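Local coordinates for diol-dehydratase (PDB 5I2A), which probably acts as a B12-independent glycyl radical lyase that dehydrates 1,2-propanediol in Roseburia inulinivorans, at residues A[358-362]-A[363-367]. Numbering follows the deposited sequence.
Sequences DATND and LSFMC
Asn361 and Ser364 grip each other where the loop leaving strand 346-350 turns into helix 362-374. The amide oxygen of Asn361 reaches over the first turn: its OD1 lies 3.1 Å from Ser364 N, a fair bond with 147° at the hydrogen. The donor is tilted 28° from the carbonyl plane. A second bond, weak and strongly bent, brings Leu363 N to the same OD1 at 2.8 Å. What makes this reach possible is a chi1 of 60°, which sets CG of Asn361 between its own backbone N and carbonyl carbon. Ser364 answers in the reverse direction, its OG accepting from Asn361 N at 2.9 Å in a nearly straight bond. Asp291 ties both residues down from outside, its backbone O taking ND2 of Asn361 and its carboxylate bonding the Ser364 hydroxyl.

Asp362 opens the helix proper. Its carbonyl O receives Met366 N at 3.1 Å, while CG and SD of Met366 lie against that same oxygen. CB of Asp362 points away from segment 363-367, and OD1 accepts from Asp5 N near the modelled start of the chain. On another flank, CG2 of Thr360 comes obliquely to the Phe365 ring, 3.5 Å from CE2, and Asn361 O sits at the ring's edge, 3.4 Å from CD2. Leu393 of helix 391-402 packs against Thr360, Ser364 and Phe365. With Asn361 as N-cap and Ser364 returning the bond, this is a classic capping box, starting the helix that links parallel strands 346-350 and 380-385 in a beta-alpha-beta crossover.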
loop_
_atom_site.group_PDB
_atom_site.type_symbol
_atom_site.label_atom_id
_atom_site.label_comp_id
_atom_site.label_asym_id
_atom_site.label_seq_id
_atom_site.Cartn_x
_atom_site.Cartn_y
_atom_site.Cartn_z
ATOM N N ASP A 358 -43.523 9.447 12.642
ATOM C CA ASP A 358 -43.074 10.719 12.076
ATOM C C ASP A 358 -42.019 11.355 12.968
ATOM O O ASP A 358 -42.154 11.362 14.176
ATOM C CB ASP A 358 -44.236 11.688 11.873
ATOM C CG ASP A 358 -43.833 12.910 11.056
ATOM O OD1 ASP A 358 -43.196 12.739 10.000
ATOM O OD2 ASP A 358 -44.144 14.039 11.471
ATOM N N ALA A 359 -40.970 11.897 12.366
ATOM C CA ALA A 359 -39.818 12.355 13.136
ATOM C C ALA A 359 -39.817 13.859 13.373
ATOM O O ALA A 359 -38.870 14.394 13.950
ATOM C CB ALA A 359 -38.521 11.942 12.430
ATOM N N THR A 360 -40.866 14.533 12.914
ATOM C CA THR A 360 -40.953 15.982 13.027
ATOM C C THR A 360 -40.805 16.429 14.472
ATOM O O THR A 360 -41.373 15.828 15.364
ATOM C CB THR A 360 -42.292 16.495 12.470
ATOM O OG1 THR A 360 -42.437 16.065 11.118
ATOM C CG2 THR A 360 -42.359 18.010 12.517
ATOM N N ASN A 361 -40.007 17.463 14.703
ATOM C CA ASN A 361 -39.912 18.054 16.027
ATOM C C ASN A 361 -39.713 19.568 15.912
ATOM O O ASN A 361 -39.772 20.121 14.813
ATOM C CB ASN A 361 -38.793 17.392 16.843
ATOM C CG ASN A 361 -37.416 17.524 16.199
ATOM O OD1 ASN A 361 -37.034 18.586 15.718
ATOM N ND2 ASN A 361 -36.646 16.444 16.235
ATOM N N ASP A 362 -39.473 20.233 17.035
ATOM C CA ASP A 362 -39.280 21.678 17.025
ATOM C C ASP A 362 -38.120 22.122 16.126
ATOM O O ASP A 362 -38.213 23.138 15.440
ATOM C CB ASP A 362 -39.045 22.202 18.445
ATOM C CG ASP A 362 -40.348 22.536 19.175
ATOM O OD1 ASP A 362 -41.343 22.895 18.511
ATOM O OD2 ASP A 362 -40.366 22.457 20.413
ATOM N N LEU A 363 -37.025 21.368 16.140
ATOM C CA LEU A 363 -35.867 21.747 15.335
ATOM C C LEU A 363 -36.158 21.604 13.841
ATOM O O LEU A 363 -35.602 22.349 13.039
ATOM C CB LEU A 363 -34.634 20.917 15.723
ATOM C CG LEU A 363 -34.061 21.191 17.114
ATOM C CD1 LEU A 363 -32.767 20.429 17.335
ATOM C CD2 LEU A 363 -33.814 22.681 17.313
ATOM N N SER A 364 -37.021 20.657 13.471
ATOM C CA SER A 364 -37.409 20.492 12.069
ATOM C C SER A 364 -37.907 21.835 11.490
ATOM O O SER A 364 -37.477 22.261 10.412
ATOM C CB SER A 364 -38.498 19.416 11.908
ATOM O OG SER A 364 -38.176 18.219 12.587
ATOM N N PHE A 365 -38.799 22.503 12.217
ATOM C CA PHE A 365 -39.305 23.811 11.787
ATOM C C PHE A 365 -38.225 24.885 11.882
ATOM O O PHE A 365 -38.121 25.742 11.012
ATOM C CB PHE A 365 -40.535 24.219 12.615
ATOM C CG PHE A 365 -41.729 23.328 12.400
ATOM C CD1 PHE A 365 -42.627 23.577 11.379
ATOM C CD2 PHE A 365 -41.937 22.229 13.200
ATOM C CE1 PHE A 365 -43.710 22.747 11.175
ATOM C CE2 PHE A 365 -43.022 21.400 12.998
ATOM C CZ PHE A 365 -43.902 21.653 11.980
ATOM N N MET A 366 -37.408 24.837 12.929
ATOM C CA MET A 366 -36.424 25.896 13.137
ATOM C C MET A 366 -35.322 25.882 12.073
ATOM O O MET A 366 -34.771 26.928 11.744
ATOM C CB MET A 366 -35.838 25.796 14.541
ATOM C CG MET A 366 -36.907 26.120 15.615
ATOM S SD MET A 366 -36.496 25.607 17.292
ATOM C CE MET A 366 -35.105 26.679 17.567
ATOM N N CYS A 367 -35.031 24.706 11.515
ATOM C CA CYS A 367 -34.075 24.602 10.410
ATOM C C CYS A 367 -34.624 25.289 9.157
ATOM O O CYS A 367 -33.907 25.988 8.449
ATOM C CB CYS A 367 -33.745 23.133 10.129
ATOM S SG CYS A 367 -32.770 22.340 11.438
#